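Local coordinates for zinc uptake regulation protein (Escherichia coli, PDB 4MTE), which represses the zinc-uptake genes znuACB by binding their operator with zinc as cofactor, at residues S84-H89 against G107-E112. Numbering follows the deposited sequence.
Sequences SYVLCH and GAVKEE. With ZN (zinc ion), chain N; nucleotides of chain F.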
loop_
_atom_site.group_PDB
_atom_site.type_symbol
_atom_site.label_atom_id
_atom_site.label_comp_id
_atom_site.label_asym_id
_atom_site.label_seq_id
_atom_site.Cartn_x
_atom_site.Cartn_y
_atom_site.Cartn_z
ATOM N N SER D 84 8.055 -5.155 -16.048
ATOM C CA SER D 84 8.935 -4.273 -16.794
ATOM C C SER D 84 8.870 -4.611 -18.274
ATOM O O SER D 84 8.235 -5.590 -18.668
ATOM C CB SER D 84 10.370 -4.438 -16.291
ATOM O OG SER D 84 10.431 -4.316 -14.881
ATOM N N TYR D 85 9.540 -3.802 -19.086
ATOM C CA TYR D 85 9.494 -3.946 -20.534
ATOM C C TYR D 85 10.885 -3.769 -21.117
ATOM O O TYR D 85 11.640 -2.898 -20.688
ATOM C CB TYR D 85 8.524 -2.922 -21.120
ATOM C CG TYR D 85 7.139 -3.035 -20.525
ATOM C CD1 TYR D 85 6.169 -3.832 -21.115
ATOM C CD2 TYR D 85 6.810 -2.364 -19.352
ATOM C CE1 TYR D 85 4.907 -3.945 -20.562
ATOM C CE2 TYR D 85 5.555 -2.475 -18.794
ATOM C CZ TYR D 85 4.607 -3.264 -19.400
ATOM O OH TYR D 85 3.357 -3.367 -18.837
ATOM N N VAL D 86 11.225 -4.606 -22.091
ATOM C CA VAL D 86 12.556 -4.565 -22.681
ATOM C C VAL D 86 12.506 -4.643 -24.202
ATOM O O VAL D 86 11.649 -5.311 -24.781
ATOM C CB VAL D 86 13.451 -5.702 -22.132
ATOM C CG1 VAL D 86 12.954 -7.070 -22.607
ATOM C CG2 VAL D 86 14.905 -5.471 -22.530
ATOM N N LEU D 87 13.439 -3.943 -24.838
ATOM C CA LEU D 87 13.580 -3.987 -26.281
ATOM C C LEU D 87 13.960 -5.399 -26.711
ATOM O O LEU D 87 14.727 -6.080 -26.030
ATOM C CB LEU D 87 14.655 -2.998 -26.732
ATOM C CG LEU D 87 14.865 -2.842 -28.240
ATOM C CD1 LEU D 87 13.642 -2.216 -28.899
ATOM C CD2 LEU D 87 16.110 -2.015 -28.511
ATOM N N CYS D 88 13.398 -5.844 -27.829
ATOM C CA CYS D 88 13.793 -7.106 -28.436
ATOM C C CYS D 88 14.987 -6.868 -29.352
ATOM O O CYS D 88 14.935 -6.010 -30.233
ATOM C CB CYS D 88 12.636 -7.694 -29.239
ATOM S SG CYS D 88 13.097 -9.135 -30.212
ATOM N N HIS D 89 16.062 -7.621 -29.137
ATOM C CA HIS D 89 17.267 -7.502 -29.955
ATOM C C HIS D 89 17.315 -8.617 -30.993
ATOM O O HIS D 89 18.390 -9.002 -31.450
ATOM C CB HIS D 89 18.515 -7.557 -29.070
ATOM C CG HIS D 89 18.569 -6.473 -28.037
ATOM N ND1 HIS D 89 19.139 -5.242 -28.279
ATOM C CD2 HIS D 89 18.121 -6.438 -26.760
ATOM C CE1 HIS D 89 19.039 -4.493 -27.194
ATOM N NE2 HIS D 89 18.426 -5.195 -26.259
ATOM N N GLY D 107 19.976 -5.574 -12.693
ATOM C CA GLY D 107 18.725 -5.404 -13.411
ATOM C C GLY D 107 18.816 -5.585 -14.916
ATOM O O GLY D 107 17.797 -5.546 -15.606
ATOM N N ALA D 108 20.027 -5.781 -15.428
ATOM C CA ALA D 108 20.222 -5.994 -16.859
ATOM C C ALA D 108 19.564 -7.303 -17.273
ATOM O O ALA D 108 19.359 -8.187 -16.439
ATOM C CB ALA D 108 21.704 -6.015 -17.202
ATOM N N VAL D 109 19.229 -7.425 -18.555
ATOM C CA VAL D 109 18.613 -8.647 -19.057
ATOM C C VAL D 109 19.130 -9.027 -20.438
ATOM O O VAL D 109 19.412 -8.159 -21.264
ATOM C CB VAL D 109 17.069 -8.540 -19.103
ATOM C CG1 VAL D 109 16.511 -8.241 -17.718
ATOM C CG2 VAL D 109 16.625 -7.481 -20.109
ATOM N N LYS D 110 19.251 -10.330 -20.678
ATOM C CA LYS D 110 19.653 -10.833 -21.991
ATOM C C LYS D 110 18.555 -11.691 -22.605
ATOM O O LYS D 110 18.101 -12.662 -21.991
ATOM C CB LYS D 110 20.949 -11.644 -21.888
ATOM C CG LYS D 110 22.204 -10.868 -22.280
ATOM C CD LYS D 110 22.357 -10.745 -23.794
ATOM C CE LYS D 110 22.771 -12.067 -24.428
ATOM N NZ LYS D 110 23.142 -11.920 -25.865
ATOM N N GLU D 111 18.124 -11.322 -23.811
ATOM C CA GLU D 111 17.225 -12.169 -24.584
ATOM C C GLU D 111 18.060 -13.166 -25.376
ATOM O O GLU D 111 18.868 -12.775 -26.219
ATOM C CB GLU D 111 16.331 -11.366 -25.543
ATOM C CG GLU D 111 15.231 -12.251 -26.119
ATOM C CD GLU D 111 14.347 -11.613 -27.185
ATOM O OE1 GLU D 111 13.480 -12.331 -27.696
ATOM O OE2 GLU D 111 14.477 -10.428 -27.537
ATOM N N GLU D 112 17.864 -14.451 -25.097
ATOM C CA GLU D 112 18.597 -15.509 -25.782
ATOM C C GLU D 112 17.631 -16.543 -26.345
ATOM O O GLU D 112 16.763 -17.050 -25.636
ATOM C CB GLU D 112 19.592 -16.172 -24.828
ATOM C CG GLU D 112 20.417 -15.174 -24.026
ATOM C CD GLU D 112 21.788 -15.704 -23.640
ATOM O OE1 GLU D 112 22.488 -16.255 -24.518
ATOM O OE2 GLU D 112 22.167 -15.566 -22.457
HETATM ZN ZN ZN N . 12.820 -10.848 -28.807
ATOM P P DA F 21 2.169 -3.148 -15.483
ATOM O OP1 DA F 21 2.200 -4.552 -15.940
ATOM O OP2 DA F 21 3.172 -2.177 -15.969
ATOM O "O5'" DA F 21 0.726 -2.565 -15.821
ATOM C "C5'" DA F 21 -0.397 -3.307 -15.389
ATOM C "C4'" DA F 21 -1.691 -2.588 -15.722
ATOM O "O4'" DA F 21 -1.780 -1.365 -14.955
ATOM C "C3'" DA F 21 -1.861 -2.165 -17.179
ATOM O "O3'" DA F 21 -2.833 -3.021 -17.758
ATOM C "C2'" DA F 21 -2.298 -0.696 -17.120
ATOM C "C1'" DA F 21 -2.663 -0.516 -15.652
ATOM N N9 DA F 21 -2.527 0.834 -15.115
ATOM C C8 DA F 21 -1.379 1.526 -14.842
ATOM N N7 DA F 21 -1.591 2.727 -14.348
ATOM C C5 DA F 21 -2.971 2.820 -14.289
ATOM C C6 DA F 21 -3.848 3.835 -13.859
ATOM N N6 DA F 21 -3.459 5.021 -13.375
ATOM N N1 DA F 21 -5.165 3.582 -13.946
ATOM C C2 DA F 21 -5.584 2.407 -14.423
ATOM N N3 DA F 21 -4.863 1.380 -14.853
ATOM C C4 DA F 21 -3.558 1.659 -14.758
#
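C88 and E111 meet through a shared zinc ion, a metal bridge from C88, just past the end of strand 84-87 in the winged-helix DNA-binding part, to E111 on strand 109-112, an outer strand of the mixed sheet that follows it. No hydrogen bond links the two segments directly. C88 SG binds the zinc at 2.2 Å, lying anti to the backbone N (chi1 172°), which turns the sulfur to the metal. The extended side chain of E111 brings both carboxylate oxygens to the zinc, OE1 at 2.0 Å roughly across from the sulfur and OE2 at 2.1 Å nearly at right angles to it, and this two-point grip fixes the rotation of the carboxylate. H77 and H96 complete the site. Farther from the metal, V86 and V109 touch tip to tip, CG2 to CG2 at 3.6 Å. Y85 contacts the DNA: its OH donates a hydrogen bond of 3.1 Å to OP2 of DA21 of chain F, and that oxygen lies in the ring plane, at its edge, while the side chain packs on M35. A phenylalanine here would probably keep that packing but leave the phosphate oxygen without this donor. Zinc joining the DNA-binding and dimerisation domains in this way is characteristic of the regulatory metal site of Fur-family repressors.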